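Local coordinates for protein N-isopropylammelide isopropylaminohydrolase (Burkholderia multivorans ATCC 17616, PDB 6NBO) that is a zinc-containing member of the amidohydrolase family, built around a TIM barrel with a small beta-sheet domain beside it, at residues 17-20 with 24-27; 48-53 with 392-397; 357-360 with 366-369; 368-371 with 377-380; 323-328 with 338-343. One frame throughout, in Å; residues are numbered along the deposited sequence.

Four of the five contacts cluster round the small beta-sheet domain, and contact 5 lies among the helices of the barrel. Contact 1 joins neighbouring strands by backbone hydrogen bonds, whereas contact 2, at the surface, links two sheets by a salt bridge. Contacts 3 and 4 share strand 367-370 and are both helped by water: contact 3 is buried, contact 4 only partly so. Contact 5 is buried and purely apolar, with no hydrogen bond across it. Leu369, shared by contacts 3 and 4, packs on Val17 of contact 1 and Gly52 of contact 2. Met323 of contact 5 touches Val379 and Val380 of contact 4, bringing the barrel helices against helix 375-381.

Contact 1 of 5, residues 17-20 with 24-27; sequences VRTG and ALDI
Leu25 N donates to Val17 O at 2.7 Å, the shorter of two backbone bonds in the last pair before the loop that connects the two strands of a beta hairpin, where 11-17 and 25-30 run antiparallel. The return bond, from Val17 N to Leu25 O, measures 2.9 Å, so this is an antiparallel hydrogen-bonded pair. Ala24 CA also approaches Val17 O, to 3.1 Å, in a CA-H...O contact.

The side chains of Val17 and Leu25 lie on the same face of the sheet. Leu25 reaches Val17 with CD1, its CG held between the backbone N and the carbonyl carbon (chi1 47°). Val17 CG2 meets both Leu25 CD1, at 4.1 Å, and Ile27 CD1, at 4.0 Å, the valine and isoleucine side chains crossing at about a right angle. Ala57 touches both Val17 and Ile27, so strand 56-66 packs on this face of the hairpin.

Beyond the pair, Arg18 sends its guanidinium elsewhere: NE to Gly54 O, the two terminal nitrogens to the carbonyl oxygens of Ala372 and Met373. What it contributes here is the start of its aliphatic chain, with Arg18 CG 3.8 Å from Ala24 CB.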
loop_
_atom_site.group_PDB
_atom_site.type_symbol
_atom_site.label_atom_id
_atom_site.label_comp_id
_atom_site.label_asym_id
_atom_site.label_seq_id
_atom_site.Cartn_x
_atom_site.Cartn_y
_atom_site.Cartn_z
ATOM N N VAL A 17 25.771 7.747 -5.950
ATOM C CA VAL A 17 24.495 8.053 -5.308
ATOM C C VAL A 17 24.664 7.946 -3.799
ATOM O O VAL A 17 25.645 7.408 -3.294
ATOM C CB VAL A 17 23.358 7.140 -5.783
ATOM C CG1 VAL A 17 23.065 7.377 -7.263
ATOM C CG2 VAL A 17 23.703 5.677 -5.504
ATOM N N ARG A 18 23.679 8.469 -3.079
ATOM C CA ARG A 18 23.685 8.483 -1.625
ATOM C C ARG A 18 22.410 7.817 -1.132
ATOM O O ARG A 18 21.319 8.109 -1.631
ATOM C CB ARG A 18 23.780 9.907 -1.087
ATOM C CG ARG A 18 25.136 10.594 -1.314
ATOM C CD ARG A 18 25.041 12.081 -0.979
ATOM N NE ARG A 18 24.014 12.733 -1.786
ATOM C CZ ARG A 18 23.001 13.435 -1.295
ATOM N NH1 ARG A 18 22.880 13.604 0.016
ATOM N NH2 ARG A 18 22.112 13.981 -2.117
ATOM N N THR A 19 22.537 6.916 -0.172
ATOM C CA THR A 19 21.338 6.327 0.407
ATOM C C THR A 19 20.796 7.149 1.571
ATOM O O THR A 19 19.747 6.804 2.123
ATOM C CB THR A 19 21.618 4.895 0.856
ATOM O OG1 THR A 19 22.660 4.909 1.834
ATOM C CG2 THR A 19 22.045 4.043 -0.337
ATOM N N GLY A 20 21.471 8.233 1.940
ATOM C CA GLY A 20 20.998 9.104 2.995
ATOM C C GLY A 20 22.146 9.791 3.701
ATOM O O GLY A 20 23.041 10.340 3.051
ATOM N N ALA A 24 28.668 8.645 -0.270
ATOM C CA ALA A 24 28.130 8.191 -1.540
ATOM C C ALA A 24 28.688 6.816 -1.890
ATOM O O ALA A 24 29.755 6.415 -1.424
ATOM C CB ALA A 24 28.455 9.186 -2.652
ATOM N N LEU A 25 27.949 6.086 -2.719
ATOM C CA LEU A 25 28.420 4.783 -3.176
ATOM C C LEU A 25 27.885 4.520 -4.578
ATOM O O LEU A 25 27.136 5.324 -5.139
ATOM C CB LEU A 25 28.005 3.674 -2.199
ATOM C CG LEU A 25 26.560 3.612 -1.692
ATOM C CD1 LEU A 25 25.551 3.208 -2.762
ATOM C CD2 LEU A 25 26.480 2.665 -0.501
ATOM N N ASP A 26 28.287 3.382 -5.143
ATOM C CA ASP A 26 27.730 2.882 -6.390
ATOM C C ASP A 26 26.837 1.687 -6.099
ATOM O O ASP A 26 26.997 0.991 -5.093
ATOM C CB ASP A 26 28.818 2.452 -7.384
ATOM C CG ASP A 26 29.866 3.516 -7.623
ATOM O OD1 ASP A 26 29.579 4.725 -7.502
ATOM O OD2 ASP A 26 30.997 3.118 -7.939
ATOM N N ILE A 27 25.893 1.447 -7.003
ATOM C CA ILE A 27 24.996 0.298 -6.921
ATOM C C ILE A 27 25.137 -0.474 -8.219
ATOM O O ILE A 27 24.784 0.038 -9.287
ATOM C CB ILE A 27 23.528 0.714 -6.700
ATOM C CG1 ILE A 27 23.377 1.516 -5.411
ATOM C CG2 ILE A 27 22.619 -0.531 -6.661
ATOM C CD1 ILE A 27 21.952 2.115 -5.215
#

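Contact 2 of 5, residues 48-53 with 392-397; sequences AIEEGA and GKIVAR
Across the small beta domain that accompanies the amidohydrolase barrel, Glu50 on edge strand 48-51 and Arg397 on strand 393-397 reach towards each other from two different sheets. The backbones stay well apart, their nearest CA atoms, those of Glu50 and Ile394, being 10.0 Å from each other, so the side chains span the gap alone.

Arg397 grips the carboxylate end-on. Its NH1 donates to Glu50 OE2 at 2.8 Å and its NH2 to Glu50 OE1 at 3.1 Å, both bonds nearly straight. Each oxygen lies in the guanidinium plane and is met on its syn side. The two planes fold against each other by 36°, so both nitrogens lie on the same side of the carboxylate plane, moderately tilted out of it. An extended chain from CG to NE delivers the arginine; Glu50 instead bends at its second torsion (chi2 70°).

Ile394 flanks the pair, CD1 lying 4.0 Å from Glu50 OE1, and Leu387 of strand 387-390 touches all three side chains. Val395 and Ala396, both facing Val388, form a classic beta bulge. A two-bond salt bridge at the surface, with Ile394 and Leu387 beside it, should hold both partners charged and limit their rotation.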
loop_
_atom_site.group_PDB
_atom_site.type_symbol
_atom_site.label_atom_id
_atom_site.label_comp_id
_atom_site.label_asym_id
_atom_site.label_seq_id
_atom_site.Cartn_x
_atom_site.Cartn_y
_atom_site.Cartn_z
ATOM N N ALA A 48 26.195 -1.418 -18.615
ATOM C CA ALA A 48 25.697 -0.061 -18.793
ATOM C C ALA A 48 26.035 0.788 -17.570
ATOM O O ALA A 48 26.082 0.298 -16.438
ATOM C CB ALA A 48 24.183 -0.067 -19.018
ATOM N N ILE A 49 26.287 2.072 -17.808
ATOM C CA ILE A 49 26.664 3.017 -16.762
ATOM C C ILE A 49 25.579 4.077 -16.655
ATOM O O ILE A 49 25.174 4.658 -17.668
ATOM C CB ILE A 49 28.020 3.688 -17.059
ATOM C CG1 ILE A 49 29.107 2.641 -17.312
ATOM C CG2 ILE A 49 28.410 4.605 -15.907
ATOM C CD1 ILE A 49 29.364 1.771 -16.121
ATOM N N GLU A 50 25.128 4.343 -15.435
ATOM C CA GLU A 50 24.222 5.452 -15.161
ATOM C C GLU A 50 24.897 6.367 -14.145
ATOM O O GLU A 50 25.243 5.925 -13.045
ATOM C CB GLU A 50 22.880 4.919 -14.649
ATOM C CG GLU A 50 21.800 5.936 -14.506
ATOM C CD GLU A 50 21.277 6.446 -15.833
ATOM O OE1 GLU A 50 21.387 5.741 -16.865
ATOM O OE2 GLU A 50 20.745 7.563 -15.828
ATOM N N GLU A 51 25.117 7.627 -14.516
ATOM C CA GLU A 51 25.761 8.574 -13.607
ATOM C C GLU A 51 24.709 9.165 -12.671
ATOM O O GLU A 51 23.849 9.936 -13.104
ATOM C CB GLU A 51 26.492 9.666 -14.386
ATOM C CG GLU A 51 27.739 9.175 -15.151
ATOM C CD GLU A 51 28.840 8.613 -14.240
ATOM O OE1 GLU A 51 28.785 8.841 -13.011
ATOM O OE2 GLU A 51 29.771 7.949 -14.758
ATOM N N GLY A 52 24.779 8.805 -11.384
ATOM C CA GLY A 52 23.812 9.285 -10.410
ATOM C C GLY A 52 24.000 10.729 -9.983
ATOM O O GLY A 52 23.068 11.319 -9.428
ATOM N N ALA A 53 25.188 11.293 -10.202
ATOM C CA ALA A 53 25.461 12.716 -9.964
ATOM C C ALA A 53 25.108 13.140 -8.538
ATOM O O ALA A 53 24.618 14.247 -8.298
ATOM C CB ALA A 53 24.732 13.590 -10.987
ATOM N N GLY A 392 15.595 -4.196 -12.066
ATOM C CA GLY A 392 16.836 -4.062 -12.804
ATOM C C GLY A 392 16.726 -3.390 -14.154
ATOM O O GLY A 392 17.742 -3.272 -14.849
ATOM N N LYS A 393 15.539 -2.937 -14.551
ATOM C CA LYS A 393 15.335 -2.303 -15.844
ATOM C C LYS A 393 14.960 -0.844 -15.648
ATOM O O LYS A 393 14.146 -0.523 -14.788
ATOM C CB LYS A 393 14.237 -3.015 -16.631
ATOM C CG LYS A 393 14.576 -4.460 -16.964
ATOM C CD LYS A 393 13.528 -5.061 -17.867
ATOM C CE LYS A 393 13.832 -6.522 -18.161
ATOM N NZ LYS A 393 13.680 -7.363 -16.939
ATOM N N ILE A 394 15.549 0.034 -16.456
ATOM C CA ILE A 394 15.184 1.443 -16.424
ATOM C C ILE A 394 13.786 1.597 -17.012
ATOM O O ILE A 394 13.552 1.258 -18.177
ATOM C CB ILE A 394 16.204 2.287 -17.195
ATOM C CG1 ILE A 394 17.561 2.266 -16.485
ATOM C CG2 ILE A 394 15.694 3.694 -17.353
ATOM C CD1 ILE A 394 18.702 2.821 -17.298
ATOM N N VAL A 395 12.856 2.121 -16.218
ATOM C CA VAL A 395 11.469 2.240 -16.649
ATOM C C VAL A 395 10.972 3.677 -16.710
ATOM O O VAL A 395 9.934 3.932 -17.349
ATOM C CB VAL A 395 10.527 1.397 -15.760
ATOM C CG1 VAL A 395 10.827 -0.065 -15.911
ATOM C CG2 VAL A 395 10.630 1.819 -14.277
ATOM N N ALA A 396 11.642 4.631 -16.075
ATOM C CA ALA A 396 11.151 5.999 -16.088
ATOM C C ALA A 396 12.315 6.958 -15.907
ATOM O O ALA A 396 13.298 6.644 -15.231
ATOM C CB ALA A 396 10.104 6.223 -14.992
ATOM N N ARG A 397 12.199 8.129 -16.527
ATOM C CA ARG A 397 13.145 9.209 -16.308
ATOM C C ARG A 397 12.369 10.506 -16.183
ATOM O O ARG A 397 11.403 10.728 -16.917
ATOM C CB ARG A 397 14.172 9.342 -17.451
ATOM C CG ARG A 397 15.125 8.167 -17.618
ATOM C CD ARG A 397 16.092 8.458 -18.769
ATOM N NE ARG A 397 17.007 7.350 -19.027
ATOM C CZ ARG A 397 18.131 7.136 -18.348
ATOM N NH1 ARG A 397 18.481 7.951 -17.362
ATOM N NH2 ARG A 397 18.912 6.114 -18.663
#

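Contact 3 of 5, residues 357-360 with 366-369; sequences YGLQ and DVVL
The backbones of residues 357-360 and 366-369 pass at a distance, Leu359 CA and Val367 CA being 7.5 Å apart, and no direct hydrogen bond joins them. A water occupies the gap instead. It lies 2.7 Å from Gly358 O and an equal 2.7 Å from Asp366 O, the two oxygens subtending about 111° at it, so a single molecule links two buried carbonyls that stand 4.5 Å apart, Gly358 O to Asp366 O. Gly358 presents its carbonyl from a backbone conformation that a residue with a CB could hardly adopt, because of the carbonyl oxygen before it.

Beside the water, Leu359 takes over. It bears on the strand with one methyl: its CD2 is 3.7 Å from Asp366 O and 4.0 Å from Val367 CG2. The two side chains cross at about a right angle. On the valine, CG1 points directly away from the backbone N (chi1 -176°), which puts CG2 beside that nitrogen, facing Leu359.

In the fold, this is the place where the chain leaves the helices of the TIM barrel after helix 346-352 and returns to the small beta domain as strand 367-370. Pro59 of strand 56-66 packs against Leu359, and Ile14 of strand 11-17 against Val367, so both halves of the pair have further apolar neighbours. The carboxylate of Asp366 points to other partners, Thr121 OG1 and Ser391 N. Tyr357, which precedes the water-bound glycine, hydrogen-bonds through OH to Gly60 O and meets the ring of His346 edge-to-face.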
loop_
_atom_site.group_PDB
_atom_site.type_symbol
_atom_site.label_atom_id
_atom_site.label_comp_id
_atom_site.label_asym_id
_atom_site.label_seq_id
_atom_site.Cartn_x
_atom_site.Cartn_y
_atom_site.Cartn_z
ATOM N N TYR A 357 13.221 -6.742 -0.458
ATOM C CA TYR A 357 13.062 -5.299 -0.500
ATOM C C TYR A 357 14.341 -4.604 -0.043
ATOM O O TYR A 357 15.024 -5.069 0.867
ATOM C CB TYR A 357 11.900 -4.865 0.396
ATOM C CG TYR A 357 11.628 -3.394 0.262
ATOM C CD1 TYR A 357 10.880 -2.920 -0.799
ATOM C CD2 TYR A 357 12.155 -2.472 1.173
ATOM C CE1 TYR A 357 10.651 -1.566 -0.967
ATOM C CE2 TYR A 357 11.934 -1.113 1.014
ATOM C CZ TYR A 357 11.172 -0.674 -0.057
ATOM O OH TYR A 357 10.940 0.656 -0.250
ATOM N N GLY A 358 14.646 -3.464 -0.661
ATOM C CA GLY A 358 15.719 -2.626 -0.157
ATOM C C GLY A 358 16.807 -2.340 -1.171
ATOM O O GLY A 358 16.617 -2.571 -2.369
ATOM N N LEU A 359 17.954 -1.831 -0.705
ATOM C CA LEU A 359 19.075 -1.500 -1.584
ATOM C C LEU A 359 20.329 -2.295 -1.256
ATOM O O LEU A 359 21.422 -1.932 -1.705
ATOM C CB LEU A 359 19.392 -0.003 -1.537
ATOM C CG LEU A 359 18.278 0.935 -1.996
ATOM C CD1 LEU A 359 18.709 2.384 -1.809
ATOM C CD2 LEU A 359 17.914 0.664 -3.447
ATOM N N GLN A 360 20.206 -3.354 -0.493
ATOM C CA GLN A 360 21.371 -4.177 -0.224
ATOM C C GLN A 360 21.480 -5.280 -1.262
ATOM O O GLN A 360 20.489 -5.633 -1.907
ATOM C CB GLN A 360 21.273 -4.794 1.176
ATOM C CG GLN A 360 21.054 -3.779 2.287
ATOM C CD GLN A 360 22.102 -2.683 2.294
ATOM O OE1 GLN A 360 23.304 -2.953 2.281
ATOM N NE2 GLN A 360 21.647 -1.433 2.308
ATOM N N ASP A 366 15.031 -2.414 -7.441
ATOM C CA ASP A 366 14.144 -1.257 -7.561
ATOM C C ASP A 366 14.870 -0.056 -6.968
ATOM O O ASP A 366 15.175 -0.043 -5.772
ATOM C CB ASP A 366 12.814 -1.479 -6.833
ATOM C CG ASP A 366 11.992 -2.640 -7.410
ATOM O OD1 ASP A 366 12.392 -3.227 -8.441
ATOM O OD2 ASP A 366 10.934 -2.964 -6.827
ATOM N N VAL A 367 15.161 0.940 -7.797
ATOM C CA VAL A 367 15.972 2.075 -7.378
ATOM C C VAL A 367 15.341 3.345 -7.928
ATOM O O VAL A 367 15.000 3.417 -9.113
ATOM C CB VAL A 367 17.439 1.965 -7.841
ATOM C CG1 VAL A 367 18.247 3.130 -7.293
ATOM C CG2 VAL A 367 18.064 0.641 -7.396
ATOM N N VAL A 368 15.194 4.346 -7.065
ATOM C CA VAL A 368 14.571 5.621 -7.404
ATOM C C VAL A 368 15.562 6.711 -7.033
ATOM O O VAL A 368 15.965 6.807 -5.869
ATOM C CB VAL A 368 13.234 5.800 -6.661
ATOM C CG1 VAL A 368 12.570 7.153 -6.994
ATOM C CG2 VAL A 368 12.304 4.641 -6.982
ATOM N N LEU A 369 15.986 7.512 -8.016
ATOM C CA LEU A 369 16.930 8.595 -7.766
ATOM C C LEU A 369 16.178 9.913 -7.676
ATOM O O LEU A 369 15.328 10.195 -8.528
ATOM C CB LEU A 369 17.987 8.690 -8.870
ATOM C CG LEU A 369 18.836 7.445 -9.125
ATOM C CD1 LEU A 369 19.982 7.803 -10.074
ATOM C CD2 LEU A 369 19.350 6.867 -7.810
HETATM O O HOH W 1 14.430 -1.523 -3.642
#

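Contact 4 of 5, residues 368-371 with 377-380; sequences VLVD and EAVV
Val370 and Ala378 turn their side chains toward each other, Val370 more directly than Ala378, where strand 367-370 meets helix 375-381, which follows it in the chain and packs on helix 334-342 of the TIM barrel. Their backbones are 7.3 Å apart at Val370 CA and Ala378 CA, so a single methyl from each side is enough to meet. On the valine that methyl is CG2, 4.3 Å from Ala378 CB. Its sister branch stands further back, Val370 CG1 being 5.7 Å from the same Ala378 CB, because with chi1 at -69° it is turned to the far side of CB from the carbonyl carbon. Ile56, Pro383 and Arg385 also pack on Val370.

One residue further along, the orientation reverses. The CB of Asp371 points away from the helix, and it is the main-chain carbonyl that faces it. Glu377 answers from the helix with a stretched-out side chain, CG anti to the backbone N (chi1 -179°), yet Asp371 O and Glu377 OE2 remain 4.3 Å apart, and a water fills the interval, donating to both. The other carboxylate oxygen, Glu377 OE1, takes up Met373 N, while Glu377 N is bonded to Thr374 OG1, so both its side chain and its backbone N bond to the residues that lead into the helix. Of the two like-charged carboxylates, Asp371 OD1 lies 6.0 Å from Glu377 OE2. The bridging water is 2.8 Å from Asp371 O and 2.6 Å from Glu377 OE2, the two oxygens standing about 105° apart as seen from it.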
loop_
_atom_site.group_PDB
_atom_site.type_symbol
_atom_site.label_atom_id
_atom_site.label_comp_id
_atom_site.label_asym_id
_atom_site.label_seq_id
_atom_site.Cartn_x
_atom_site.Cartn_y
_atom_site.Cartn_z
ATOM N N VAL A 368 15.194 4.346 -7.065
ATOM C CA VAL A 368 14.571 5.621 -7.404
ATOM C C VAL A 368 15.562 6.711 -7.033
ATOM O O VAL A 368 15.965 6.807 -5.869
ATOM C CB VAL A 368 13.234 5.800 -6.661
ATOM C CG1 VAL A 368 12.570 7.153 -6.994
ATOM C CG2 VAL A 368 12.304 4.641 -6.982
ATOM N N LEU A 369 15.986 7.512 -8.016
ATOM C CA LEU A 369 16.930 8.595 -7.766
ATOM C C LEU A 369 16.178 9.913 -7.676
ATOM O O LEU A 369 15.328 10.195 -8.528
ATOM C CB LEU A 369 17.987 8.690 -8.870
ATOM C CG LEU A 369 18.836 7.445 -9.125
ATOM C CD1 LEU A 369 19.982 7.803 -10.074
ATOM C CD2 LEU A 369 19.350 6.867 -7.810
ATOM N N VAL A 370 16.502 10.724 -6.659
ATOM C CA VAL A 370 15.927 12.064 -6.505
ATOM C C VAL A 370 17.017 13.055 -6.126
ATOM O O VAL A 370 17.940 12.724 -5.370
ATOM C CB VAL A 370 14.791 12.104 -5.450
ATOM C CG1 VAL A 370 13.598 11.343 -5.952
ATOM C CG2 VAL A 370 15.261 11.573 -4.100
ATOM N N ASP A 371 16.910 14.277 -6.660
ATOM C CA ASP A 371 17.833 15.359 -6.315
ATOM C C ASP A 371 17.331 16.000 -5.028
ATOM O O ASP A 371 16.457 16.870 -5.050
ATOM C CB ASP A 371 17.930 16.386 -7.443
ATOM C CG ASP A 371 18.811 17.597 -7.078
ATOM O OD1 ASP A 371 19.550 17.530 -6.070
ATOM O OD2 ASP A 371 18.761 18.625 -7.799
ATOM N N GLU A 377 14.279 16.307 3.245
ATOM C CA GLU A 377 13.978 17.182 2.113
ATOM C C GLU A 377 13.182 16.447 1.042
ATOM O O GLU A 377 12.225 16.996 0.486
ATOM C CB GLU A 377 15.262 17.754 1.505
ATOM C CG GLU A 377 14.982 18.701 0.340
ATOM C CD GLU A 377 16.227 19.061 -0.476
ATOM O OE1 GLU A 377 17.362 18.930 0.030
ATOM O OE2 GLU A 377 16.061 19.482 -1.639
ATOM N N ALA A 378 13.570 15.210 0.726
ATOM C CA ALA A 378 12.840 14.452 -0.284
ATOM C C ALA A 378 11.378 14.282 0.098
ATOM O O ALA A 378 10.497 14.315 -0.771
ATOM C CB ALA A 378 13.487 13.082 -0.494
ATOM N N VAL A 379 11.096 14.068 1.389
ATOM C CA VAL A 379 9.705 13.934 1.822
ATOM C C VAL A 379 8.919 15.221 1.553
ATOM O O VAL A 379 7.835 15.190 0.953
ATOM C CB VAL A 379 9.632 13.530 3.305
ATOM C CG1 VAL A 379 8.185 13.651 3.816
ATOM C CG2 VAL A 379 10.127 12.098 3.484
ATOM N N VAL A 380 9.439 16.371 1.984
ATOM C CA VAL A 380 8.603 17.572 1.863
ATOM C C VAL A 380 8.683 18.193 0.468
ATOM O O VAL A 380 7.701 18.780 -0.009
ATOM C CB VAL A 380 8.944 18.621 2.942
ATOM C CG1 VAL A 380 8.896 18.000 4.334
ATOM C CG2 VAL A 380 10.279 19.287 2.671
HETATM O O HOH W 2 14.618 18.234 -3.391
#

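Contact 5 of 5, residues 323-328 with 338-343; sequences MLIAMR and EVALEC
Ala326 and Ala340 form the tight heart of this helix-helix contact. Ala326 CB lies 3.7 Å from Ala340 CB. With no longer side chain between them, the backbones draw close, Ala326 CA and Ala340 CA being 5.5 Å apart. Ala340 CB also lies 4.0 Å from Ala326 N, against the main chain of helix 318-328.

Moving along the interface, the packing eases. Ile325 straddles one turn of the partner, placing CG2 4.4 Å from Ala340 CB and CD1 4.2 Å from Cys343 CB; its extended outer chain (chi2 170°) carries CD1 that far. Val289 of helix 289-295 and Ala280 close over Ile325 from other parts of the fold. The outward faces are polar or more open: Met327 is exposed, and Glu342, only partly buried, forms salt bridges with Arg293 and Arg350.

No hydrogen bond crosses between the two segments, and a zinc ion is about 13 Å from the side chain of Ile325, so this is structural packing. Cys343 also shares a backbone hydrogen bond with Gly301 on strand 299-301. Close alanine-on-alanine packing here joins two consecutive helices in the outer helical layer of a TIM barrel.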
loop_
_atom_site.group_PDB
_atom_site.type_symbol
_atom_site.label_atom_id
_atom_site.label_comp_id
_atom_site.label_asym_id
_atom_site.label_seq_id
_atom_site.Cartn_x
_atom_site.Cartn_y
_atom_site.Cartn_z
ATOM N N MET A 323 4.729 12.719 3.181
ATOM C CA MET A 323 4.603 14.083 3.679
ATOM C C MET A 323 3.281 14.285 4.407
ATOM O O MET A 323 3.238 14.927 5.463
ATOM C CB MET A 323 4.718 15.084 2.524
ATOM C CG MET A 323 4.757 16.541 2.988
ATOM S SD MET A 323 4.509 17.689 1.627
ATOM C CE MET A 323 2.755 17.455 1.309
ATOM N N LEU A 324 2.184 13.758 3.860
ATOM C CA LEU A 324 0.888 13.992 4.497
ATOM C C LEU A 324 0.774 13.229 5.815
ATOM O O LEU A 324 0.184 13.728 6.784
ATOM C CB LEU A 324 -0.239 13.601 3.549
ATOM C CG LEU A 324 -0.395 14.471 2.303
ATOM C CD1 LEU A 324 -1.418 13.835 1.372
ATOM C CD2 LEU A 324 -0.839 15.877 2.694
ATOM N N ILE A 325 1.338 12.024 5.868
ATOM C CA ILE A 325 1.393 11.280 7.130
ATOM C C ILE A 325 2.173 12.075 8.177
ATOM O O ILE A 325 1.740 12.225 9.329
ATOM C CB ILE A 325 2.002 9.885 6.885
ATOM C CG1 ILE A 325 1.027 9.024 6.068
ATOM C CG2 ILE A 325 2.352 9.191 8.204
ATOM C CD1 ILE A 325 1.617 7.712 5.563
ATOM N N ALA A 326 3.337 12.600 7.786
ATOM C CA ALA A 326 4.151 13.398 8.694
ATOM C C ALA A 326 3.380 14.612 9.201
ATOM O O ALA A 326 3.358 14.897 10.407
ATOM C CB ALA A 326 5.444 13.820 7.985
ATOM N N MET A 327 2.715 15.332 8.294
ATOM C CA MET A 327 1.917 16.488 8.701
ATOM C C MET A 327 0.811 16.080 9.660
ATOM O O MET A 327 0.593 16.728 10.691
ATOM C CB MET A 327 1.308 17.171 7.467
ATOM C CG MET A 327 2.307 17.848 6.558
ATOM S SD MET A 327 1.471 18.420 5.042
ATOM C CE MET A 327 2.494 19.816 4.608
ATOM N N ARG A 328 0.090 15.009 9.327
ATOM C CA ARG A 328 -1.017 14.572 10.169
ATOM C C ARG A 328 -0.538 14.208 11.566
ATOM O O ARG A 328 -1.268 14.406 12.543
ATOM C CB ARG A 328 -1.732 13.385 9.521
ATOM C CG ARG A 328 -2.945 12.873 10.294
ATOM C CD ARG A 328 -4.072 13.911 10.346
ATOM N NE ARG A 328 -5.227 13.448 11.116
ATOM C CZ ARG A 328 -5.327 13.531 12.439
ATOM N NH1 ARG A 328 -4.333 14.060 13.146
ATOM N NH2 ARG A 328 -6.417 13.086 13.056
ATOM N N GLU A 338 11.754 10.914 8.574
ATOM C CA GLU A 338 12.252 9.629 8.096
ATOM C C GLU A 338 11.379 8.482 8.587
ATOM O O GLU A 338 11.262 7.461 7.900
ATOM C CB GLU A 338 13.714 9.445 8.528
ATOM C CG GLU A 338 14.634 10.449 7.832
ATOM C CD GLU A 338 16.093 10.279 8.219
ATOM O OE1 GLU A 338 16.479 9.160 8.604
ATOM O OE2 GLU A 338 16.848 11.269 8.132
ATOM N N VAL A 339 10.752 8.634 9.760
ATOM C CA VAL A 339 9.771 7.646 10.195
ATOM C C VAL A 339 8.590 7.629 9.238
ATOM O O VAL A 339 8.070 6.565 8.883
ATOM C CB VAL A 339 9.317 7.926 11.639
ATOM C CG1 VAL A 339 8.106 7.060 11.980
ATOM C CG2 VAL A 339 10.455 7.673 12.608
ATOM N N ALA A 340 8.148 8.809 8.796
ATOM C CA ALA A 340 7.056 8.845 7.829
ATOM C C ALA A 340 7.482 8.216 6.509
ATOM O O ALA A 340 6.714 7.463 5.895
ATOM C CB ALA A 340 6.576 10.285 7.618
ATOM N N LEU A 341 8.715 8.480 6.073
ATOM C CA LEU A 341 9.208 7.855 4.843
ATOM C C LEU A 341 9.279 6.335 4.979
ATOM O O LEU A 341 9.027 5.602 4.012
ATOM C CB LEU A 341 10.581 8.430 4.483
ATOM C CG LEU A 341 11.269 7.884 3.222
ATOM C CD1 LEU A 341 10.426 8.201 1.987
ATOM C CD2 LEU A 341 12.671 8.477 3.083
ATOM N N GLU A 342 9.622 5.840 6.171
ATOM C CA GLU A 342 9.605 4.399 6.405
ATOM C C GLU A 342 8.229 3.783 6.125
ATOM O O GLU A 342 8.145 2.631 5.683
ATOM C CB GLU A 342 10.048 4.111 7.846
ATOM C CG GLU A 342 10.210 2.637 8.145
ATOM C CD GLU A 342 10.680 2.345 9.569
ATOM O OE1 GLU A 342 10.477 3.193 10.470
ATOM O OE2 GLU A 342 11.242 1.248 9.780
ATOM N N CYS A 343 7.143 4.533 6.364
ATOM C CA CYS A 343 5.792 4.034 6.102
ATOM C C CYS A 343 5.511 3.764 4.624
ATOM O O CYS A 343 4.548 3.049 4.319
ATOM C CB CYS A 343 4.744 5.033 6.614
ATOM S SG CYS A 343 4.786 5.246 8.409
#